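Local coordinates for aspartate-semialdehyde dehydrogenase (Candida albicans, PDB 3HSK), which catalyses the NADPH-dependent reductive dephosphorylation of 4-phospho-L-aspartate to L-aspartate-semialdehyde, the second step in making the aspartate-derived amino acids, at residues 178-190 with 286-298. Numbering follows the deposited sequence.
Sequences VAPLKPLVEKFGP and PSVEDVKQCLREY
Cys294 enters helix 178-188 as a knob into the hole framed by Pro183, Leu184, Lys187 and Phe188, a worked example of knobs-into-holes packing, with the helix axes 8.9 Å apart at closest approach. Its CB lies 3.9 Å from both Lys187 CD and Phe188 CE2. With SG anti to the backbone N (chi1 178°), the sulfur passes on into the hole, 3.4 Å from Pro183 O and 3.8 Å from both Pro183 CB and Lys187 CD, with Leu184 CD2 a little farther off, and makes an oblique sulfur-aromatic contact with the Phe188 ring. Two prolines on aromatic faces close the ends of the interface. Pro183 lies across the Tyr298 ring, its CD 3.9 Å from the centroid, while Glu186 OE1 meets that ring at its edge. Pro286 CG covers one face of Phe188 in a second CH-pi contact, and Lys187 CB covers the opposite face. Deeper in, Leu295 CD2 reaches Leu184 CG at 3.8 Å, and Leu184 CD2 meets Val291 CG1. Leu184 and Pro286 also touch strand 273-280, and Leu295 touches strand 315-318, so the pair, crossing at 113°, forms a helical layer against the mixed sheet of the dimerisation domain, the alpha+beta fold of this family's C-terminal domain.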
ATOM      1  N   VAL A 178       2.677  13.765  -7.207  1.00 37.84           N
ATOM      2  CA  VAL A 178       3.259  14.554  -8.308  1.00 37.88           C
ATOM      3  C   VAL A 178       4.632  15.149  -7.994  1.00 38.05           C
ATOM      4  O   VAL A 178       5.424  15.406  -8.911  1.00 38.03           O
ATOM      5  CB  VAL A 178       2.295  15.671  -8.825  1.00 37.77           C
ATOM      6  CG1 VAL A 178       1.012  15.065  -9.379  1.00 37.27           C
ATOM      7  CG2 VAL A 178       1.995  16.704  -7.744  1.00 37.38           C
ATOM      8  N   ALA A 179       4.908  15.358  -6.707  1.00 38.08           N
ATOM      9  CA  ALA A 179       6.143  16.007  -6.261  1.00 38.38           C
ATOM     10  C   ALA A 179       7.423  15.447  -6.880  1.00 38.72           C
ATOM     11  O   ALA A 179       8.208  16.210  -7.440  1.00 39.09           O
ATOM     12  CB  ALA A 179       6.234  16.022  -4.738  1.00 38.45           C
ATOM     13  N   PRO A 180       7.663  14.125  -6.763  1.00 39.15           N
ATOM     14  CA  PRO A 180       8.839  13.598  -7.457  1.00 39.33           C
ATOM     15  C   PRO A 180       8.695  13.517  -8.987  1.00 39.60           C
ATOM     16  O   PRO A 180       9.702  13.472  -9.695  1.00 39.66           O
ATOM     17  CB  PRO A 180       8.999  12.197  -6.848  1.00 39.34           C
ATOM     18  CG  PRO A 180       7.631  11.804  -6.451  1.00 38.94           C
ATOM     19  CD  PRO A 180       6.965  13.074  -5.995  1.00 39.02           C
ATOM     20  N   LEU A 181       7.464  13.508  -9.490  1.00 39.71           N
ATOM     21  CA  LEU A 181       7.229  13.349 -10.923  1.00 39.99           C
ATOM     22  C   LEU A 181       7.702  14.541 -11.771  1.00 40.33           C
ATOM     23  O   LEU A 181       8.095  14.352 -12.924  1.00 40.11           O
ATOM     24  CB  LEU A 181       5.749  13.060 -11.216  1.00 39.95           C
ATOM     25  CG  LEU A 181       5.032  11.863 -10.574  1.00 40.36           C
ATOM     26  CD1 LEU A 181       3.578  11.852 -11.010  1.00 40.22           C
ATOM     27  CD2 LEU A 181       5.696  10.513 -10.879  1.00 40.59           C
ATOM     28  N   LYS A 182       7.664  15.750 -11.204  1.00 40.61           N
ATOM     29  CA  LYS A 182       7.980  16.968 -11.960  1.00 40.88           C
ATOM     30  C   LYS A 182       9.419  17.024 -12.491  1.00 41.28           C
ATOM     31  O   LYS A 182       9.597  17.174 -13.703  1.00 41.08           O
ATOM     32  CB  LYS A 182       7.624  18.244 -11.186  1.00 41.09           C
ATOM     33  CG  LYS A 182       7.809  19.547 -11.997  1.00 41.11           C
ATOM     34  CD  LYS A 182       6.862  19.606 -13.195  1.00 41.78           C
ATOM     35  CE  LYS A 182       6.963  20.948 -13.943  1.00 42.12           C
ATOM     36  NZ  LYS A 182       6.014  21.004 -15.098  1.00 41.37           N
ATOM     37  N   PRO A 183      10.440  16.912 -11.603  1.00 41.56           N
ATOM     38  CA  PRO A 183      11.814  16.847 -12.105  1.00 41.96           C
ATOM     39  C   PRO A 183      12.006  15.738 -13.134  1.00 42.19           C
ATOM     40  O   PRO A 183      12.665  15.955 -14.153  1.00 42.61           O
ATOM     41  CB  PRO A 183      12.649  16.553 -10.850  1.00 42.12           C
ATOM     42  CG  PRO A 183      11.677  16.169  -9.786  1.00 41.63           C
ATOM     43  CD  PRO A 183      10.408  16.865 -10.127  1.00 41.87           C
ATOM     44  N   LEU A 184      11.413  14.575 -12.875  1.00 42.03           N
ATOM     45  CA  LEU A 184      11.502  13.431 -13.783  1.00 42.08           C
ATOM     46  C   LEU A 184      10.902  13.703 -15.158  1.00 42.33           C
ATOM     47  O   LEU A 184      11.435  13.238 -16.166  1.00 42.11           O
ATOM     48  CB  LEU A 184      10.841  12.192 -13.169  1.00 41.71           C
ATOM     49  CG  LEU A 184      11.432  11.588 -11.889  1.00 41.42           C
ATOM     50  CD1 LEU A 184      10.570  10.409 -11.453  1.00 39.72           C
ATOM     51  CD2 LEU A 184      12.898  11.156 -12.073  1.00 41.14           C
ATOM     52  N   VAL A 185       9.789  14.438 -15.189  1.00 42.59           N
ATOM     53  CA  VAL A 185       9.124  14.813 -16.444  1.00 43.14           C
ATOM     54  C   VAL A 185       9.895  15.916 -17.176  1.00 43.37           C
ATOM     55  O   VAL A 185       9.929  15.945 -18.406  1.00 43.69           O
ATOM     56  CB  VAL A 185       7.642  15.230 -16.217  1.00 43.11           C
ATOM     57  CG1 VAL A 185       7.065  15.940 -17.443  1.00 43.02           C
ATOM     58  CG2 VAL A 185       6.796  14.007 -15.866  1.00 43.03           C
ATOM     59  N   GLU A 186      10.518  16.812 -16.416  1.00 43.77           N
ATOM     60  CA  GLU A 186      11.362  17.858 -16.994  1.00 44.57           C
ATOM     61  C   GLU A 186      12.590  17.277 -17.700  1.00 44.54           C
ATOM     62  O   GLU A 186      12.920  17.682 -18.814  1.00 44.51           O
ATOM     63  CB  GLU A 186      11.792  18.871 -15.934  1.00 44.42           C
ATOM     64  CG  GLU A 186      10.705  19.862 -15.566  1.00 46.65           C
ATOM     65  CD  GLU A 186      11.216  21.019 -14.727  1.00 49.43           C
ATOM     66  OE1 GLU A 186      12.276  20.875 -14.074  1.00 52.10           O
ATOM     67  OE2 GLU A 186      10.552  22.075 -14.712  1.00 50.38           O
ATOM     68  N   LYS A 187      13.246  16.320 -17.052  1.00 44.58           N
ATOM     69  CA  LYS A 187      14.464  15.733 -17.588  1.00 44.78           C
ATOM     70  C   LYS A 187      14.192  14.651 -18.635  1.00 44.49           C
ATOM     71  O   LYS A 187      14.815  14.655 -19.700  1.00 44.91           O
ATOM     72  CB  LYS A 187      15.334  15.185 -16.457  1.00 45.08           C
ATOM     73  CG  LYS A 187      16.826  15.133 -16.774  1.00 46.52           C
ATOM     74  CD  LYS A 187      17.638  14.917 -15.498  1.00 48.66           C
ATOM     75  CE  LYS A 187      19.139  15.083 -15.734  1.00 50.09           C
ATOM     76  NZ  LYS A 187      19.949  14.588 -14.570  1.00 50.83           N
ATOM     77  N   PHE A 188      13.259  13.742 -18.348  1.00 43.92           N
ATOM     78  CA  PHE A 188      13.062  12.555 -19.192  1.00 43.12           C
ATOM     79  C   PHE A 188      11.767  12.520 -19.995  1.00 43.02           C
ATOM     80  O   PHE A 188      11.481  11.522 -20.664  1.00 43.06           O
ATOM     81  CB  PHE A 188      13.183  11.269 -18.360  1.00 42.93           C
ATOM     82  CG  PHE A 188      14.380  11.237 -17.461  1.00 42.45           C
ATOM     83  CD1 PHE A 188      15.661  11.049 -17.986  1.00 41.91           C
ATOM     84  CD2 PHE A 188      14.231  11.391 -16.087  1.00 41.13           C
ATOM     85  CE1 PHE A 188      16.776  11.022 -17.152  1.00 41.01           C
ATOM     86  CE2 PHE A 188      15.337  11.361 -15.242  1.00 41.32           C
ATOM     87  CZ  PHE A 188      16.612  11.176 -15.773  1.00 42.44           C
ATOM     88  N   GLY A 189      10.984  13.594 -19.935  1.00 42.88           N
ATOM     89  CA  GLY A 189       9.765  13.683 -20.742  1.00 43.13           C
ATOM     90  C   GLY A 189       8.549  13.004 -20.134  1.00 43.25           C
ATOM     91  O   GLY A 189       8.643  12.389 -19.068  1.00 43.31           O
ATOM     92  N   PRO A 190       7.398  13.083 -20.824  1.00 43.31           N
ATOM     93  CA  PRO A 190       6.112  12.655 -20.261  1.00 43.21           C
ATOM     94  C   PRO A 190       6.078  11.233 -19.690  1.00 43.03           C
ATOM     95  O   PRO A 190       6.774  10.331 -20.175  1.00 43.24           O
ATOM     96  CB  PRO A 190       5.131  12.779 -21.443  1.00 43.29           C
ATOM     97  CG  PRO A 190       5.971  13.012 -22.663  1.00 43.60           C
ATOM     98  CD  PRO A 190       7.256  13.608 -22.197  1.00 43.51           C
ATOM     99  N   PRO A 286      15.663   5.852 -18.411  1.00 44.34           N
ATOM    100  CA  PRO A 286      16.978   6.186 -17.867  1.00 44.29           C
ATOM    101  C   PRO A 286      17.463   5.117 -16.881  1.00 44.28           C
ATOM    102  O   PRO A 286      16.798   4.105 -16.691  1.00 44.21           O
ATOM    103  CB  PRO A 286      16.723   7.504 -17.134  1.00 44.37           C
ATOM    104  CG  PRO A 286      15.264   7.467 -16.786  1.00 44.46           C
ATOM    105  CD  PRO A 286      14.619   6.790 -17.952  1.00 44.13           C
ATOM    106  N   SER A 287      18.620   5.335 -16.267  1.00 44.52           N
ATOM    107  CA  SER A 287      19.107   4.411 -15.247  1.00 44.70           C
ATOM    108  C   SER A 287      18.601   4.862 -13.880  1.00 44.90           C
ATOM    109  O   SER A 287      18.208   6.024 -13.710  1.00 44.99           O
ATOM    110  CB  SER A 287      20.635   4.330 -15.264  1.00 44.31           C
ATOM    111  OG  SER A 287      21.208   5.573 -14.908  1.00 44.03           O
ATOM    112  N   VAL A 288      18.616   3.943 -12.916  1.00 45.22           N
ATOM    113  CA  VAL A 288      18.212   4.236 -11.535  1.00 45.51           C
ATOM    114  C   VAL A 288      19.013   5.393 -10.957  1.00 45.51           C
ATOM    115  O   VAL A 288      18.462   6.250 -10.265  1.00 45.62           O
ATOM    116  CB  VAL A 288      18.344   2.993 -10.609  1.00 45.54           C
ATOM    117  CG1 VAL A 288      17.948   3.337  -9.173  1.00 45.54           C
ATOM    118  CG2 VAL A 288      17.482   1.852 -11.130  1.00 45.89           C
ATOM    119  N   GLU A 289      20.309   5.427 -11.254  1.00 45.61           N
ATOM    120  CA  GLU A 289      21.160   6.481 -10.722  1.00 45.94           C
ATOM    121  C   GLU A 289      20.821   7.846 -11.322  1.00 45.35           C
ATOM    122  O   GLU A 289      20.862   8.852 -10.619  1.00 45.50           O
ATOM    123  CB  GLU A 289      22.640   6.144 -10.895  1.00 46.38           C
ATOM    124  CG  GLU A 289      23.542   6.775  -9.835  1.00 48.83           C
ATOM    125  CD  GLU A 289      23.130   6.422  -8.402  1.00 52.07           C
ATOM    126  OE1 GLU A 289      22.870   5.226  -8.122  1.00 52.97           O
ATOM    127  OE2 GLU A 289      23.073   7.350  -7.557  1.00 53.24           O
ATOM    128  N   ASP A 290      20.474   7.870 -12.607  1.00 45.00           N
ATOM    129  CA  ASP A 290      20.009   9.099 -13.263  1.00 44.80           C
ATOM    130  C   ASP A 290      18.712   9.607 -12.617  1.00 44.54           C
ATOM    131  O   ASP A 290      18.584  10.802 -12.338  1.00 44.70           O
ATOM    132  CB  ASP A 290      19.802   8.890 -14.776  1.00 44.81           C
ATOM    133  CG  ASP A 290      21.117   8.670 -15.540  1.00 45.34           C
ATOM    134  OD1 ASP A 290      22.185   9.154 -15.091  1.00 44.66           O
ATOM    135  OD2 ASP A 290      21.070   8.012 -16.604  1.00 45.63           O
ATOM    136  N   VAL A 291      17.765   8.696 -12.383  1.00 44.07           N
ATOM    137  CA  VAL A 291      16.509   9.021 -11.690  1.00 43.59           C
ATOM    138  C   VAL A 291      16.779   9.603 -10.304  1.00 43.50           C
ATOM    139  O   VAL A 291      16.299  10.695  -9.980  1.00 43.12           O
ATOM    140  CB  VAL A 291      15.562   7.792 -11.587  1.00 43.54           C
ATOM    141  CG1 VAL A 291      14.411   8.057 -10.614  1.00 42.89           C
ATOM    142  CG2 VAL A 291      15.019   7.434 -12.957  1.00 43.22           C
ATOM    143  N   LYS A 292      17.565   8.880  -9.506  1.00 43.65           N
ATOM    144  CA  LYS A 292      17.920   9.320  -8.157  1.00 44.07           C
ATOM    145  C   LYS A 292      18.648  10.662  -8.176  1.00 44.41           C
ATOM    146  O   LYS A 292      18.331  11.555  -7.389  1.00 44.55           O
ATOM    147  CB  LYS A 292      18.752   8.257  -7.443  1.00 43.85           C
ATOM    148  N   GLN A 293      19.615  10.801  -9.083  1.00 44.81           N
ATOM    149  CA  GLN A 293      20.339  12.060  -9.256  1.00 45.25           C
ATOM    150  C   GLN A 293      19.415  13.203  -9.693  1.00 44.97           C
ATOM    151  O   GLN A 293      19.548  14.324  -9.211  1.00 44.91           O
ATOM    152  CB  GLN A 293      21.522  11.878 -10.226  1.00 45.43           C
ATOM    153  CG  GLN A 293      22.192  13.164 -10.716  1.00 47.07           C
ATOM    154  CD  GLN A 293      22.738  14.047  -9.596  1.00 49.54           C
ATOM    155  OE1 GLN A 293      23.076  13.570  -8.506  1.00 50.78           O
ATOM    156  NE2 GLN A 293      22.831  15.349  -9.867  1.00 50.74           N
ATOM    157  N   CYS A 294      18.481  12.915 -10.593  1.00 45.10           N
ATOM    158  CA  CYS A 294      17.488  13.910 -11.007  1.00 45.51           C
ATOM    159  C   CYS A 294      16.665  14.418  -9.816  1.00 45.86           C
ATOM    160  O   CYS A 294      16.446  15.625  -9.680  1.00 46.33           O
ATOM    161  CB  CYS A 294      16.568  13.337 -12.082  1.00 45.28           C
ATOM    162  SG  CYS A 294      15.263  14.457 -12.625  1.00 45.53           S
ATOM    163  N   LEU A 295      16.229  13.497  -8.954  1.00 45.97           N
ATOM    164  CA  LEU A 295      15.409  13.840  -7.790  1.00 46.06           C
ATOM    165  C   LEU A 295      16.176  14.615  -6.719  1.00 46.39           C
ATOM    166  O   LEU A 295      15.634  15.547  -6.117  1.00 46.29           O
ATOM    167  CB  LEU A 295      14.750  12.594  -7.181  1.00 45.63           C
ATOM    168  CG  LEU A 295      13.728  11.807  -8.014  1.00 45.61           C
ATOM    169  CD1 LEU A 295      13.306  10.529  -7.295  1.00 45.10           C
ATOM    170  CD2 LEU A 295      12.509  12.641  -8.370  1.00 45.23           C
ATOM    171  N   ARG A 296      17.432  14.242  -6.480  1.00 46.70           N
ATOM    172  CA  ARG A 296      18.213  14.926  -5.446  1.00 47.32           C
ATOM    173  C   ARG A 296      18.708  16.308  -5.892  1.00 47.32           C
ATOM    174  O   ARG A 296      19.005  17.169  -5.058  1.00 47.36           O
ATOM    175  CB  ARG A 296      19.335  14.031  -4.890  1.00 47.44           C
ATOM    176  CG  ARG A 296      20.599  13.911  -5.731  1.00 49.01           C
ATOM    177  CD  ARG A 296      21.261  12.525  -5.573  1.00 50.87           C
ATOM    178  NE  ARG A 296      21.146  11.969  -4.222  1.00 51.29           N
ATOM    179  CZ  ARG A 296      21.397  10.699  -3.898  1.00 51.88           C
ATOM    180  NH1 ARG A 296      21.783   9.821  -4.823  1.00 50.75           N
ATOM    181  NH2 ARG A 296      21.255  10.303  -2.636  1.00 52.37           N
ATOM    182  N   GLU A 297      18.757  16.522  -7.206  1.00 47.61           N
ATOM    183  CA  GLU A 297      19.260  17.783  -7.769  1.00 47.85           C
ATOM    184  C   GLU A 297      18.191  18.855  -7.998  1.00 47.94           C
ATOM    185  O   GLU A 297      18.520  20.023  -8.196  1.00 48.17           O
ATOM    186  CB  GLU A 297      20.030  17.516  -9.071  1.00 47.74           C
ATOM    187  N   TYR A 298      16.921  18.466  -7.979  1.00 47.99           N
ATOM    188  CA  TYR A 298      15.841  19.383  -8.342  1.00 48.08           C
ATOM    189  C   TYR A 298      15.672  20.548  -7.372  1.00 48.02           C
ATOM    190  O   TYR A 298      15.595  20.357  -6.160  1.00 48.19           O
ATOM    191  CB  TYR A 298      14.522  18.634  -8.483  1.00 48.15           C
ATOM    192  CG  TYR A 298      13.383  19.479  -9.012  1.00 48.76           C
ATOM    193  CD1 TYR A 298      13.323  19.843 -10.360  1.00 48.60           C
ATOM    194  CD2 TYR A 298      12.354  19.903  -8.169  1.00 48.76           C
ATOM    195  CE1 TYR A 298      12.271  20.609 -10.853  1.00 48.41           C
ATOM    196  CE2 TYR A 298      11.299  20.668  -8.653  1.00 49.05           C
ATOM    197  CZ  TYR A 298      11.267  21.019  -9.996  1.00 48.80           C
ATOM    198  OH  TYR A 298      10.225  21.775 -10.480  1.00 49.46           O
TER